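Local coordinates for protein glutathione transferase lambda1 (Populus trichocarpa, PDB 4PQH) that binds glutathione in a GST fold and probably conjugates it to electrophilic substrates, releasing a halide, with thiol-transferase activity, at residues A[47-52]-A[97-102]; A[128-133]-A[180-185]; A[133-136]-A[142-145]. All blocks are in the same frame, centred on the assembly; numbering follows the deposited sequence. Where two conformers were deposited one is given.

Contact 1 of 3, residues A[47-52]-A[97-102]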
loop_
_atom_site.group_PDB
_atom_site.type_symbol
_atom_site.label_atom_id
_atom_site.label_comp_id
_atom_site.label_asym_id
_atom_site.label_seq_id
_atom_site.Cartn_x
_atom_site.Cartn_y
_atom_site.Cartn_z
ATOM N N ASN A 47 -6.128 -7.593 4.204
ATOM C CA ASN A 47 -6.112 -8.984 3.783
ATOM C C ASN A 47 -5.091 -9.805 4.545
ATOM O O ASN A 47 -5.369 -10.939 4.930
ATOM C CB ASN A 47 -5.810 -9.095 2.299
ATOM C CG ASN A 47 -6.945 -8.596 1.423
ATOM O OD1 ASN A 47 -7.962 -8.092 1.905
ATOM N ND2 ASN A 47 -6.770 -8.742 0.120
ATOM N N CYS A 48 -3.908 -9.239 4.758
ATOM C CA CYS A 48 -2.838 -9.970 5.438
ATOM C C CYS A 48 -3.210 -10.299 6.872
ATOM O O CYS A 48 -2.703 -11.263 7.449
ATOM C CB CYS A 48 -1.541 -9.169 5.416
ATOM S SG CYS A 48 -0.754 -9.101 3.808
ATOM N N LYS A 49 -4.106 -9.515 7.454
ATOM C CA LYS A 49 -4.548 -9.762 8.815
ATOM C C LYS A 49 -5.833 -10.586 8.876
ATOM O O LYS A 49 -6.347 -10.851 9.960
ATOM C CB LYS A 49 -4.697 -8.438 9.568
ATOM C CG LYS A 49 -3.373 -7.740 9.797
ATOM C CD LYS A 49 -3.533 -6.439 10.575
ATOM C CE LYS A 49 -3.715 -6.711 12.059
ATOM N NZ LYS A 49 -2.437 -7.154 12.697
ATOM N N GLY A 50 -6.335 -11.021 7.724
ATOM C CA GLY A 50 -7.550 -11.824 7.675
ATOM C C GLY A 50 -8.817 -11.055 8.032
ATOM O O GLY A 50 -9.767 -11.606 8.582
ATOM N N LEU A 51 -8.846 -9.772 7.686
ATOM C CA LEU A 51 -9.924 -8.892 8.130
ATOM C C LEU A 51 -10.983 -8.630 7.066
ATOM O O LEU A 51 -11.705 -7.634 7.144
ATOM C CB LEU A 51 -9.336 -7.568 8.614
ATOM C CG LEU A 51 -8.384 -7.677 9.811
ATOM C CD1 LEU A 51 -7.660 -6.364 10.048
ATOM C CD2 LEU A 51 -9.135 -8.109 11.064
ATOM N N GLN A 52 -11.080 -9.520 6.083
ATOM C CA GLN A 52 -12.018 -9.321 4.979
ATOM C C GLN A 52 -13.472 -9.236 5.454
ATOM O O GLN A 52 -14.268 -8.487 4.892
ATOM C CB GLN A 52 -11.855 -10.415 3.913
ATOM C CG GLN A 52 -10.482 -10.450 3.233
ATOM C CD GLN A 52 -9.495 -11.392 3.906
ATOM O OE1 GLN A 52 -9.574 -11.651 5.109
ATOM N NE2 GLN A 52 -8.550 -11.904 3.126
ATOM N N LYS A 97 -0.491 1.265 9.925
ATOM C CA LYS A 97 -0.089 1.131 11.326
ATOM C C LYS A 97 -1.300 1.021 12.251
ATOM O O LYS A 97 -1.313 0.205 13.183
ATOM C CB LYS A 97 0.809 2.296 11.752
ATOM C CG LYS A 97 2.177 2.306 11.091
ATOM C CD LYS A 97 2.970 3.523 11.529
ATOM C CE LYS A 97 4.338 3.563 10.873
ATOM N NZ LYS A 97 5.025 4.856 11.138
ATOM N N TYR A 98 -2.326 1.814 11.971
ATOM C CA TYR A 98 -3.536 1.824 12.777
ATOM C C TYR A 98 -4.275 0.489 12.707
ATOM O O TYR A 98 -4.640 -0.078 13.741
ATOM C CB TYR A 98 -4.452 2.977 12.344
ATOM C CG TYR A 98 -5.728 3.022 13.148
ATOM C CD1 TYR A 98 -5.785 3.702 14.357
ATOM C CD2 TYR A 98 -6.870 2.363 12.709
ATOM C CE1 TYR A 98 -6.952 3.727 15.101
ATOM C CE2 TYR A 98 -8.030 2.383 13.440
ATOM C CZ TYR A 98 -8.071 3.069 14.632
ATOM O OH TYR A 98 -9.238 3.095 15.356
ATOM N N ILE A 99 -4.486 -0.024 11.500
ATOM C CA ILE A 99 -5.159 -1.307 11.347
ATOM C C ILE A 99 -4.367 -2.418 12.030
ATOM O O ILE A 99 -4.935 -3.271 12.717
ATOM C CB ILE A 99 -5.427 -1.641 9.863
ATOM C CG1 ILE A 99 -6.539 -0.731 9.337
ATOM C CG2 ILE A 99 -5.808 -3.118 9.705
ATOM C CD1 ILE A 99 -6.827 -0.902 7.871
ATOM N N ASP A 100 -3.051 -2.375 11.876
ATOM C CA ASP A 100 -2.200 -3.397 12.462
ATOM C C ASP A 100 -2.362 -3.472 13.976
ATOM O O ASP A 100 -2.252 -4.552 14.562
ATOM C CB ASP A 100 -0.739 -3.135 12.107
ATOM C CG ASP A 100 0.180 -4.259 12.544
ATOM O OD1 ASP A 100 -0.183 -5.450 12.377
ATOM O OD2 ASP A 100 1.278 -3.942 13.051
ATOM N N SER A 101 -2.641 -2.331 14.596
ATOM C CA SER A 101 -2.638 -2.216 16.045
ATOM C C SER A 101 -4.020 -2.087 16.668
ATOM O O SER A 101 -4.133 -1.871 17.871
ATOM C CB SER A 101 -1.751 -1.050 16.483
ATOM O OG SER A 101 -2.276 0.181 16.030
ATOM N N HIS A 102 -5.069 -2.235 15.864
ATOM C CA HIS A 102 -6.424 -2.082 16.378
ATOM C C HIS A 102 -7.361 -3.176 15.921
ATOM O O HIS A 102 -8.558 -3.108 16.168
ATOM C CB HIS A 102 -7.010 -0.725 15.976
ATOM C CG HIS A 102 -6.412 0.427 16.716
ATOM N ND1 HIS A 102 -5.214 1.003 16.354
ATOM C CD2 HIS A 102 -6.833 1.092 17.819
ATOM C CE1 HIS A 102 -4.928 1.983 17.193
ATOM N NE2 HIS A 102 -5.895 2.056 18.092
#
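A salt bridge backed by a small apolar touch joins Lys49 and Leu51, just past the end of helix 37-48, to Ile99 and Asp100 on helix 92-102, in the thioredoxin-like N-terminal domain of this glutathione transferase. Helix 37-48 closes in a Schellman motif: Gly50 takes up a positive phi of 70°, which suits glycine, and its N bonds back to Asn47 O. The turn sends both Lys49 and Leu51 toward the second helix.

Lysine suits this place because its long chain can lie along apolar surface before it delivers a charge. CD of Lys49 passes Ile99 CG2, CE lies near the backbone of Asp100, and bends at the third and fourth torsions turn NZ aside into a cluster of oxygens. Lys49 NZ donates to Asp100 OD1 at 2.8 Å, meeting that oxygen on its anti side and 26° out of the carboxylate plane. It also donates to Asp100 O, and a further bond to Pro106 O helps satisfy this largely buried ammonium. Asp100 OD1 in turn accepts from Leu108 N, so the carboxylate ties the loop after the helix into the same network.

Leu51 and Ile99, both branched and wholly apolar, touch beside this charged pair. Ile99 also packs on Val42 and Thr45 of helix 37-48 and on Leu82 of strand 81-84, linking the helices to the sheet. Ile99 turns its CG2 methyl, which lies opposite the backbone N, to Leu51 CD1, 3.8 Å away.

Contact 2 of 3, residues A[128-133]-A[180-185]; sequences SFSKAN and ERFQPA
Helices 113-137 and 170-190 run side by side in the all-helical C-terminal domain of the GST fold, and their segments 128-133 and 180-185 point the same way, with 22° between their N-to-C directions. The axes come no nearer than 11.5 Å, a wide spacing that a large side chain must bridge; the closest CA atoms belong to Asn133 and Phe182. Pro184 has no N-H to give to the preceding turn, and helix 170-190 kinks there.

Phe182 is the bridge. Its first torsion sets CG beside the backbone N, and the ring extends toward helix 113-137, where Phe129, Ser130 and Asn133 receive it. Asn133 lies over one face: its CB stands 3.6 Å from the centroid of the Phe182 ring, a CH-pi contact almost on the ring normal, and its amide is stacked on the ring with only 15° between the planes. At the ring's edge, Ser130 OG comes to 3.9 Å from Phe182 CZ; a serine is small enough to sit beside the rim. Phe129 meets Phe182 obliquely, its CE2 3.7 Å from Phe182 CD2 and the ring planes at 49°. Edge-to-face pairs of Phe129 extend this aromatic core to Phe148 of helix 144-154 and to Tyr175, further back on helix 170-190.

Asparagine suits its place because it offers both a flat amide for the ring and a donor for its own helix. OD1 of Asn133 is buried without a polar partner, whereas Asn133 ND2 lies over the face of Phe129 and fixes the amide's rotation by a nearly straight bond to Phe129 O, 2.9 Å long, reaching that oxygen from the face opposite to the one used by Asn133 N.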
loop_
_atom_site.group_PDB
_atom_site.type_symbol
_atom_site.label_atom_id
_atom_site.label_comp_id
_atom_site.label_asym_id
_atom_site.label_seq_id
_atom_site.Cartn_x
_atom_site.Cartn_y
_atom_site.Cartn_z
ATOM N N SER A 128 10.790 9.914 -1.159
ATOM C CA SER A 128 11.951 10.014 -2.040
ATOM C C SER A 128 11.921 8.922 -3.087
ATOM O O SER A 128 12.286 9.143 -4.237
ATOM C CB SER A 128 13.251 9.910 -1.238
ATOM O OG SER A 128 13.306 10.888 -0.213
ATOM N N PHE A 129 11.497 7.730 -2.680
ATOM C CA PHE A 129 11.419 6.605 -3.592
ATOM C C PHE A 129 10.457 6.895 -4.748
ATOM O O PHE A 129 10.786 6.689 -5.919
ATOM C CB PHE A 129 10.984 5.352 -2.831
ATOM C CG PHE A 129 10.930 4.119 -3.680
ATOM C CD1 PHE A 129 12.098 3.545 -4.171
ATOM C CD2 PHE A 129 9.712 3.540 -3.998
ATOM C CE1 PHE A 129 12.048 2.393 -4.953
ATOM C CE2 PHE A 129 9.654 2.390 -4.776
ATOM C CZ PHE A 129 10.825 1.822 -5.257
ATOM N N SER A 130 9.260 7.364 -4.416
ATOM C CA SER A 130 8.287 7.753 -5.433
ATOM C C SER A 130 8.792 8.901 -6.302
ATOM O O SER A 130 8.667 8.871 -7.531
ATOM C CB SER A 130 6.959 8.146 -4.779
ATOM O OG SER A 130 6.139 7.011 -4.583
ATOM N N LYS A 131 9.379 9.901 -5.660
ATOM C CA LYS A 131 9.868 11.070 -6.382
ATOM C C LYS A 131 10.950 10.681 -7.390
ATOM O O LYS A 131 10.924 11.123 -8.529
ATOM C CB LYS A 131 10.375 12.124 -5.400
ATOM C CG LYS A 131 10.793 13.421 -6.041
ATOM C CD LYS A 131 10.885 14.528 -5.012
ATOM C CE LYS A 131 11.403 15.788 -5.654
ATOM N NZ LYS A 131 11.228 17.007 -4.806
ATOM N N ALA A 132 11.864 9.808 -6.981
ATOM C CA ALA A 132 12.935 9.346 -7.857
ATOM C C ALA A 132 12.386 8.624 -9.087
ATOM O O ALA A 132 12.838 8.847 -10.223
ATOM C CB ALA A 132 13.872 8.428 -7.097
ATOM N N ASN A 133 11.405 7.759 -8.868
ATOM C CA ASN A 133 10.812 7.034 -9.980
ATOM C C ASN A 133 10.027 7.945 -10.907
ATOM O O ASN A 133 10.172 7.874 -12.126
ATOM C CB ASN A 133 9.968 5.876 -9.461
ATOM C CG ASN A 133 10.808 4.676 -9.127
ATOM O OD1 ASN A 133 11.088 3.856 -9.992
ATOM N ND2 ASN A 133 11.256 4.587 -7.882
ATOM N N GLU A 180 5.161 -2.569 -7.615
ATOM C CA GLU A 180 4.245 -3.216 -8.553
ATOM C C GLU A 180 4.012 -2.362 -9.797
ATOM O O GLU A 180 3.889 -2.881 -10.897
ATOM C CB GLU A 180 2.908 -3.488 -7.856
ATOM C CG GLU A 180 1.796 -3.995 -8.746
ATOM C CD GLU A 180 0.490 -4.179 -7.993
ATOM O OE1 GLU A 180 0.526 -4.682 -6.851
ATOM O OE2 GLU A 180 -0.578 -3.834 -8.539
ATOM N N ARG A 181 3.951 -1.047 -9.614
ATOM C CA ARG A 181 3.704 -0.140 -10.728
ATOM C C ARG A 181 4.999 0.286 -11.412
ATOM O O ARG A 181 5.062 0.345 -12.642
ATOM C CB ARG A 181 2.913 1.076 -10.247
ATOM C CG ARG A 181 1.457 0.753 -9.962
ATOM C CD ARG A 181 0.866 1.695 -8.927
ATOM N NE ARG A 181 -0.563 1.454 -8.739
ATOM C CZ ARG A 181 -1.067 0.451 -8.030
ATOM N NH1 ARG A 181 -0.259 -0.415 -7.434
ATOM N NH2 ARG A 181 -2.383 0.316 -7.917
ATOM N N PHE A 182 6.037 0.563 -10.627
ATOM C CA PHE A 182 7.279 1.080 -11.194
ATOM C C PHE A 182 8.019 0.030 -12.007
ATOM O O PHE A 182 8.651 0.353 -13.018
ATOM C CB PHE A 182 8.217 1.639 -10.121
ATOM C CG PHE A 182 7.649 2.796 -9.333
ATOM C CD1 PHE A 182 6.608 3.570 -9.834
ATOM C CD2 PHE A 182 8.168 3.110 -8.087
ATOM C CE1 PHE A 182 6.099 4.645 -9.098
ATOM C CE2 PHE A 182 7.670 4.167 -7.353
ATOM C CZ PHE A 182 6.630 4.940 -7.856
ATOM N N GLN A 183 7.960 -1.225 -11.568
ATOM C CA GLN A 183 8.701 -2.275 -12.266
ATOM C C GLN A 183 8.324 -2.418 -13.754
ATOM O O GLN A 183 9.195 -2.293 -14.616
ATOM C CB GLN A 183 8.623 -3.618 -11.535
ATOM C CG GLN A 183 9.370 -4.726 -12.276
ATOM C CD GLN A 183 9.427 -6.032 -11.518
ATOM O OE1 GLN A 183 8.606 -6.301 -10.646
ATOM N NE2 GLN A 183 10.412 -6.846 -11.843
ATOM N N PRO A 184 7.034 -2.663 -14.065
ATOM C CA PRO A 184 6.697 -2.815 -15.483
ATOM C C PRO A 184 6.837 -1.506 -16.250
ATOM O O PRO A 184 7.160 -1.537 -17.439
ATOM C CB PRO A 184 5.229 -3.273 -15.450
ATOM C CG PRO A 184 4.706 -2.808 -14.139
ATOM C CD PRO A 184 5.866 -2.917 -13.198
ATOM N N ALA A 185 6.612 -0.370 -15.593
ATOM C CA ALA A 185 6.711 0.902 -16.301
ATOM C C ALA A 185 8.153 1.220 -16.683
ATOM O O ALA A 185 8.421 1.705 -17.782
ATOM C CB ALA A 185 6.105 2.020 -15.478
#

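Contact 3 of 3, residues A[133-136]-A[142-145]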
loop_
_atom_site.group_PDB
_atom_site.type_symbol
_atom_site.label_atom_id
_atom_site.label_comp_id
_atom_site.label_asym_id
_atom_site.label_seq_id
_atom_site.Cartn_x
_atom_site.Cartn_y
_atom_site.Cartn_z
ATOM N N ASN A 133 11.405 7.759 -8.868
ATOM C CA ASN A 133 10.812 7.034 -9.980
ATOM C C ASN A 133 10.027 7.945 -10.907
ATOM O O ASN A 133 10.172 7.874 -12.126
ATOM C CB ASN A 133 9.968 5.876 -9.461
ATOM C CG ASN A 133 10.808 4.676 -9.127
ATOM O OD1 ASN A 133 11.088 3.856 -9.992
ATOM N ND2 ASN A 133 11.256 4.587 -7.882
ATOM N N ASN A 134 9.211 8.811 -10.328
ATOM C CA ASN A 134 8.460 9.770 -11.121
ATOM C C ASN A 134 9.348 10.721 -11.919
ATOM O O ASN A 134 9.038 11.036 -13.067
ATOM C CB ASN A 134 7.451 10.504 -10.247
ATOM C CG ASN A 134 6.279 9.626 -9.881
ATOM O OD1 ASN A 134 5.737 8.918 -10.732
ATOM N ND2 ASN A 134 5.897 9.642 -8.615
ATOM N N SER A 135 10.455 11.150 -11.314
ATOM C CA SER A 135 11.448 11.968 -12.006
ATOM C C SER A 135 11.946 11.247 -13.249
ATOM O O SER A 135 12.140 11.854 -14.297
ATOM C CB SER A 135 12.627 12.272 -11.080
ATOM O OG SER A 135 13.627 13.027 -11.743
ATOM N N THR A 136 12.144 9.938 -13.129
ATOM C CA THR A 136 12.639 9.134 -14.238
ATOM C C THR A 136 11.601 9.025 -15.347
ATOM O O THR A 136 11.915 9.243 -16.519
ATOM C CB THR A 136 13.045 7.739 -13.751
ATOM O OG1 THR A 136 14.101 7.875 -12.800
ATOM C CG2 THR A 136 13.521 6.878 -14.910
ATOM N N ASP A 142 17.412 10.733 -14.251
ATOM C CA ASP A 142 17.372 9.281 -14.148
ATOM C C ASP A 142 17.737 8.845 -12.735
ATOM O O ASP A 142 18.873 8.456 -12.468
ATOM C CB ASP A 142 18.310 8.635 -15.171
ATOM C CG ASP A 142 17.802 8.769 -16.593
ATOM O OD1 ASP A 142 16.768 8.143 -16.917
ATOM O OD2 ASP A 142 18.438 9.493 -17.387
ATOM N N GLU A 143 16.765 8.919 -11.835
ATOM C CA GLU A 143 17.006 8.670 -10.415
ATOM C C GLU A 143 16.506 7.310 -9.941
ATOM O O GLU A 143 16.768 6.918 -8.806
ATOM C CB GLU A 143 16.366 9.780 -9.575
ATOM C CG GLU A 143 16.992 11.141 -9.825
ATOM C CD GLU A 143 16.296 12.279 -9.103
ATOM O OE1 GLU A 143 15.148 12.104 -8.650
ATOM O OE2 GLU A 143 16.903 13.369 -9.005
ATOM N N ALA A 144 15.794 6.591 -10.801
ATOM C CA ALA A 144 15.201 5.317 -10.400
ATOM C C ALA A 144 16.248 4.279 -9.994
ATOM O O ALA A 144 16.061 3.551 -9.018
ATOM C CB ALA A 144 14.298 4.780 -11.491
ATOM N N GLY A 145 17.350 4.209 -10.735
ATOM C CA GLY A 145 18.419 3.279 -10.408
ATOM C C GLY A 145 18.960 3.488 -9.007
ATOM O O GLY A 145 19.104 2.531 -8.242
HETATM O O HOH W 1 14.486 9.572 -17.609
#
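Thr136, near the end of helix 113-137, accepts the N-H groups of Glu143 and Ala144, where helix 144-154 begins. From Thr136 CB, which lies 3.9 Å from Ala144 CB, the side chain divides. The methyl CG2 approaches Asp142 OD1 and Ala144 CB, while Thr136 OG1, placed beside its backbone N by a chi1 of -62°, accepts from Ala144 N at 2.9 Å and more weakly from Glu143 N at 3.0 Å. The same hydroxyl bonds to Ala132 O within its own helix, so threonine serves both sides of the connection with one oxygen. A valine here would probably keep much of the methyl packing but leave Ala144 N without this acceptor at the helix start.

Alanine suits the first position of the second helix, the small CB of Ala144 fitting close beside Thr136 OG1. One water donates to Thr136 O and Asp142 OD1, bridging the two residues.

The contact thus closes the short connection between two successive helices of the C-terminal domain, and Leu186 of helix 170-190 packs against both Thr136 and Ala144.

In the fold
Contacts 2 and 3 are neighbours, their centres 7 Å apart, and share Asn133: helix 113-137 meets helix 170-190 in one and the start of helix 144-154 in the other. Contact 1 belongs to the N-terminal domain, on the opposite side of the chain's centre, 25 Å from contact 2 and 32 Å from contact 3 between centres. Glutathione lies nearer to contacts 1 and 2. The side chain of Ile99 is about 12 Å from the bound glutathione. The side chain of Ser130 is about 9 Å from the bound glutathione, and about 11 Å from that of Cys36, the covalent glutathione site. Contact 3 lies away from the glutathione site.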